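Side-chain contacts in periplasmic binding protein (PDB 4OVK), which probably serves as the solute-binding component of an ABC transporter, capturing its ligand outside the cytoplasmic membrane and delivering it to the membrane permease: residues S325-N328 / N332-I335; I233-N238 / K290-L295. All blocks are in the same frame, centred on the assembly; numbering follows the deposited sequence.

Interaction 1 of 2, residues S325-N328 / N332-I335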
loop_
_atom_site.group_PDB
_atom_site.type_symbol
_atom_site.label_atom_id
_atom_site.label_comp_id
_atom_site.label_asym_id
_atom_site.label_seq_id
_atom_site.Cartn_x
_atom_site.Cartn_y
_atom_site.Cartn_z
ATOM N N SER A 325 13.901 -11.226 12.741
ATOM C CA SER A 325 12.770 -10.783 13.563
ATOM C C SER A 325 11.905 -9.770 12.822
ATOM O O SER A 325 10.684 -9.870 12.840
ATOM C CB SER A 325 13.245 -10.166 14.881
ATOM O OG SER A 325 13.901 -11.128 15.680
ATOM N N GLU A 326 12.545 -8.798 12.170
ATOM C CA GLU A 326 11.813 -7.769 11.427
ATOM C C GLU A 326 11.034 -8.394 10.259
ATOM O O GLU A 326 9.899 -8.019 9.994
ATOM C CB GLU A 326 12.757 -6.655 10.947
ATOM C CG GLU A 326 13.277 -5.768 12.083
ATOM C CD GLU A 326 14.426 -4.861 11.669
ATOM O OE1 GLU A 326 15.246 -5.281 10.822
ATOM O OE2 GLU A 326 14.525 -3.728 12.215
ATOM N N ILE A 327 11.635 -9.365 9.582
ATOM C CA ILE A 327 10.952 -10.055 8.491
ATOM C C ILE A 327 9.746 -10.835 9.023
ATOM O O ILE A 327 8.688 -10.840 8.402
ATOM C CB ILE A 327 11.918 -10.988 7.730
ATOM C CG1 ILE A 327 12.989 -10.148 7.018
ATOM C CG2 ILE A 327 11.164 -11.886 6.751
ATOM C CD1 ILE A 327 14.228 -10.926 6.654
ATOM N N ASN A 328 9.894 -11.465 10.184
ATOM C CA ASN A 328 8.773 -12.195 10.801
ATOM C C ASN A 328 7.601 -11.239 11.045
ATOM O O ASN A 328 6.459 -11.561 10.767
ATOM C CB ASN A 328 9.205 -12.835 12.123
ATOM C CG ASN A 328 8.161 -13.781 12.709
ATOM O OD1 ASN A 328 6.955 -13.595 12.570
ATOM N ND2 ASN A 328 8.638 -14.812 13.371
ATOM N N ASN A 332 4.183 -11.501 9.024
ATOM C CA ASN A 332 3.279 -12.202 9.945
ATOM C C ASN A 332 3.553 -13.717 9.960
ATOM O O ASN A 332 2.623 -14.522 9.952
ATOM C CB ASN A 332 1.817 -11.918 9.558
ATOM C CG ASN A 332 1.415 -10.477 9.822
ATOM O OD1 ASN A 332 1.760 -9.923 10.845
ATOM N ND2 ASN A 332 0.680 -9.872 8.894
ATOM N N ILE A 333 4.831 -14.091 9.991
ATOM C CA ILE A 333 5.229 -15.501 9.862
ATOM C C ILE A 333 4.725 -16.317 11.050
ATOM O O ILE A 333 4.116 -17.373 10.852
ATOM C CB ILE A 333 6.742 -15.637 9.623
ATOM C CG1 ILE A 333 7.059 -15.119 8.203
ATOM C CG2 ILE A 333 7.224 -17.079 9.833
ATOM C CD1 ILE A 333 8.529 -15.040 7.861
ATOM N N SER A 334 4.948 -15.819 12.266
ATOM C CA SER A 334 4.464 -16.498 13.472
ATOM C C SER A 334 2.952 -16.432 13.580
ATOM O O SER A 334 2.301 -17.443 13.901
ATOM C CB SER A 334 5.089 -15.899 14.739
ATOM O OG SER A 334 6.479 -16.168 14.791
ATOM N N ILE A 335 2.404 -15.242 13.329
ATOM C CA ILE A 335 0.966 -15.009 13.391
ATOM C C ILE A 335 0.203 -15.938 12.446
ATOM O O ILE A 335 -0.828 -16.511 12.820
ATOM C CB ILE A 335 0.640 -13.506 13.114
ATOM C CG1 ILE A 335 1.018 -12.663 14.342
ATOM C CG2 ILE A 335 -0.825 -13.289 12.757
ATOM C CD1 ILE A 335 0.974 -11.160 14.124
HETATM O O HOH W 1 4.301 -12.751 13.062
#

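Interaction 2 of 2, residues I233-N238 / K290-L295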
loop_
_atom_site.group_PDB
_atom_site.type_symbol
_atom_site.label_atom_id
_atom_site.label_comp_id
_atom_site.label_asym_id
_atom_site.label_seq_id
_atom_site.Cartn_x
_atom_site.Cartn_y
_atom_site.Cartn_z
ATOM N N ILE A 233 -9.461 -19.976 1.184
ATOM C CA ILE A 233 -8.421 -19.123 1.763
ATOM C C ILE A 233 -9.075 -17.815 2.202
ATOM O O ILE A 233 -9.941 -17.295 1.496
ATOM C CB ILE A 233 -7.308 -18.826 0.728
ATOM C CG1 ILE A 233 -6.562 -20.110 0.353
ATOM C CG2 ILE A 233 -6.306 -17.806 1.263
ATOM C CD1 ILE A 233 -5.642 -19.967 -0.847
ATOM N N ILE A 234 -8.690 -17.316 3.376
ATOM C CA ILE A 234 -9.168 -16.011 3.866
ATOM C C ILE A 234 -7.935 -15.168 4.165
ATOM O O ILE A 234 -7.024 -15.628 4.854
ATOM C CB ILE A 234 -10.026 -16.146 5.147
ATOM C CG1 ILE A 234 -11.313 -16.938 4.863
ATOM C CG2 ILE A 234 -10.372 -14.765 5.717
ATOM C CD1 ILE A 234 -12.038 -17.410 6.119
ATOM N N ILE A 235 -7.892 -13.961 3.604
ATOM C CA ILE A 235 -6.857 -12.997 3.906
ATOM C C ILE A 235 -7.511 -11.903 4.747
ATOM O O ILE A 235 -8.597 -11.427 4.410
ATOM C CB ILE A 235 -6.245 -12.409 2.622
ATOM C CG1 ILE A 235 -5.599 -13.537 1.788
ATOM C CG2 ILE A 235 -5.251 -11.308 2.947
ATOM C CD1 ILE A 235 -5.231 -13.095 0.413
ATOM N N LEU A 236 -6.864 -11.542 5.852
ATOM C CA LEU A 236 -7.366 -10.521 6.766
ATOM C C LEU A 236 -6.604 -9.232 6.515
ATOM O O LEU A 236 -5.389 -9.239 6.476
ATOM C CB LEU A 236 -7.165 -10.954 8.223
ATOM C CG LEU A 236 -7.726 -12.314 8.642
ATOM C CD1 LEU A 236 -7.292 -12.660 10.054
ATOM C CD2 LEU A 236 -9.236 -12.349 8.539
ATOM N N SER A 237 -7.320 -8.117 6.373
ATOM C CA SER A 237 -6.672 -6.852 6.093
ATOM C C SER A 237 -6.000 -6.231 7.329
ATOM O O SER A 237 -6.212 -6.679 8.454
ATOM C CB SER A 237 -7.690 -5.868 5.508
ATOM O OG SER A 237 -8.256 -5.080 6.529
ATOM N N ASN A 238 -5.210 -5.180 7.093
ATOM C CA ASN A 238 -4.590 -4.371 8.165
ATOM C C ASN A 238 -5.382 -3.119 8.527
ATOM O O ASN A 238 -4.890 -2.254 9.269
ATOM C CB ASN A 238 -3.156 -3.980 7.783
ATOM C CG ASN A 238 -2.207 -5.159 7.843
ATOM O OD1 ASN A 238 -1.857 -5.735 6.826
ATOM N ND2 ASN A 238 -1.814 -5.535 9.041
ATOM N N LYS A 290 3.864 -11.269 -4.608
ATOM C CA LYS A 290 4.670 -12.461 -4.385
ATOM C C LYS A 290 4.200 -13.295 -3.191
ATOM O O LYS A 290 4.147 -14.523 -3.288
ATOM C CB LYS A 290 6.141 -12.105 -4.279
ATOM C CG LYS A 290 6.743 -11.878 -5.659
ATOM C CD LYS A 290 8.205 -11.498 -5.639
ATOM C CE LYS A 290 8.781 -11.726 -7.034
ATOM N NZ LYS A 290 10.229 -11.407 -7.156
ATOM N N TRP A 291 3.811 -12.633 -2.107
ATOM C CA TRP A 291 3.244 -13.308 -0.946
ATOM C C TRP A 291 1.954 -14.045 -1.337
ATOM O O TRP A 291 1.811 -15.240 -1.049
ATOM C CB TRP A 291 3.007 -12.306 0.180
ATOM C CG TRP A 291 2.458 -12.866 1.429
ATOM C CD1 TRP A 291 3.146 -13.544 2.397
ATOM C CD2 TRP A 291 1.102 -12.793 1.875
ATOM N NE1 TRP A 291 2.298 -13.909 3.410
ATOM C CE2 TRP A 291 1.038 -13.446 3.117
ATOM C CE3 TRP A 291 -0.065 -12.235 1.347
ATOM C CZ2 TRP A 291 -0.148 -13.558 3.833
ATOM C CZ3 TRP A 291 -1.236 -12.350 2.051
ATOM C CH2 TRP A 291 -1.268 -12.986 3.294
HETATM N N MSE A 292 1.044 -13.351 -2.018
HETATM C CA MSE A 292 -0.245 -13.930 -2.400
HETATM C C MSE A 292 -0.063 -15.084 -3.347
HETATM O O MSE A 292 -0.717 -16.120 -3.207
HETATM C CB MSE A 292 -1.132 -12.876 -3.061
HETATM C CG MSE A 292 -1.523 -11.824 -2.028
HETATM SE SE MSE A 292 -2.743 -10.528 -2.849
HETATM C CE MSE A 292 -4.084 -11.843 -3.420
ATOM N N GLY A 293 0.820 -14.919 -4.322
ATOM C CA GLY A 293 1.097 -15.988 -5.298
ATOM C C GLY A 293 1.493 -17.296 -4.637
ATOM O O GLY A 293 1.014 -18.387 -5.004
ATOM N N GLN A 294 2.369 -17.203 -3.652
ATOM C CA GLN A 294 2.810 -18.409 -2.969
ATOM C C GLN A 294 1.766 -19.010 -2.019
ATOM O O GLN A 294 1.846 -20.187 -1.717
ATOM C CB GLN A 294 4.160 -18.209 -2.296
ATOM C CG GLN A 294 5.253 -18.181 -3.341
ATOM C CD GLN A 294 6.653 -18.172 -2.787
ATOM O OE1 GLN A 294 6.899 -17.717 -1.664
ATOM N NE2 GLN A 294 7.598 -18.658 -3.597
ATOM N N LEU A 295 0.800 -18.214 -1.564
ATOM C CA LEU A 295 -0.334 -18.754 -0.820
ATOM C C LEU A 295 -1.299 -19.465 -1.751
ATOM O O LEU A 295 -1.778 -20.534 -1.443
ATOM C CB LEU A 295 -1.110 -17.658 -0.083
ATOM C CG LEU A 295 -0.454 -16.987 1.117
ATOM C CD1 LEU A 295 -1.412 -15.944 1.685
ATOM C CD2 LEU A 295 -0.057 -18.018 2.152
#

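Interaction 1 of 2, residues S325-N328 / N332-I335
Asn328, in the last turn of helix 324-331, joins Ile333 and Ser334 of the short helix 333-336 in a polar helix-to-helix junction near the C terminus. At the break, Asn332 takes a positive phi (54°), which asparagine tolerates better than most residues, and closes a Schellman motif. Its signature bond runs from Ile333 N to Asn328 O (3.1 Å), in the carbonyl plane on a lone pair. With CG anti to the backbone N (chi1 -171°), the Asn328 amide reaches forward over the first turn of the next helix. There Asn328 OD1 accepts a hydrogen bond from Ser334 N at 3.0 Å, the donor tilted 28° from the carbonyl plane, while Asn328 ND2 donates nearly within its amide plane to Ser334 OG (2.9 Å). Asn328 OD1 also accepts a hydrogen bond from water 1 (2.8 Å), which accepts one from Ile335 N. An alanine here would remove both amide arms and is likely to leave Ser334 N and the water without their acceptor. Ile327 CG2 faces Ile333 CD1 at 4.3 Å, and both isoleucines rest on Arg307 of helix 306-318, while Asn332 ND2 bonds to Lys270 O at the end of strand 268-270.

Interaction 2 of 2, residues I233-N238 / K290-L295
Ile235 sets its CG1 branch anti to the carbonyl carbon and extends it to CD1, while selenomethionine Met292, in the conformer described, bends at its last torsion (chi3 56°) to swing its methyl round to meet it. The two side chains cross at about a right angle, and Ile235 CD1 touches Met292 CE at 4.2 Å; a second conformer of Met292 makes this touch less certain. Ile235 CG2 comes to the edge of the Trp291 indole near the ring plane, 4.2 Å from Trp291 CZ3. A beta-branched residue suits this strand position because its two arms address two neighbours on the helix, whereas the unbranched, flexible Met292 can adapt its shape to the isoleucine. Within the helix, Leu295 lays CD1 over one face of the Trp291 indole, 3.3 Å above its plane and offset toward the rim.

This is the helix-on-sheet packing of an alpha/beta domain: strand 233-236, an inner strand of a four-stranded parallel sheet, runs nearly antiparallel to segment 290-295 at 158°, with 11.4 Å between the axes. Alternation along the strand directs Ile233 and Ile235 toward the helix and takes Ile234 away from it. Ile233 CD1 lies 4.0 Å from Leu295 O, a buried carbonyl whose hydrogen-bonding need is met by Arg267 NH1. Every touching residue is buried. Beyond the pair, Ile235 also packs on Val181 and Tyr183 of strand 180-184, and the Trp291 ring meets that of Phe341, the C-terminal residue.

Following the chain from the N terminus, past the first sheet, the first of these segments met is strand 233-236; after strand 268-270, helix 285-296 returns to close the 51-residue loop of interaction 2. Helix 306-318 follows, and then interaction 1 spans the last turn of helix 324-331 and the break at Asn332, only three residues separating its segments. The two loops are in series, neither nesting nor crossing, their centres about 14 Å apart. Interaction 2 is a long-range contact tying helix 285-296 to the parallel sheet that holds strand 233-236, whereas interaction 1 sets a local bend. Helix 306-318, strand 268-270 and Phe341 each contact residues of both.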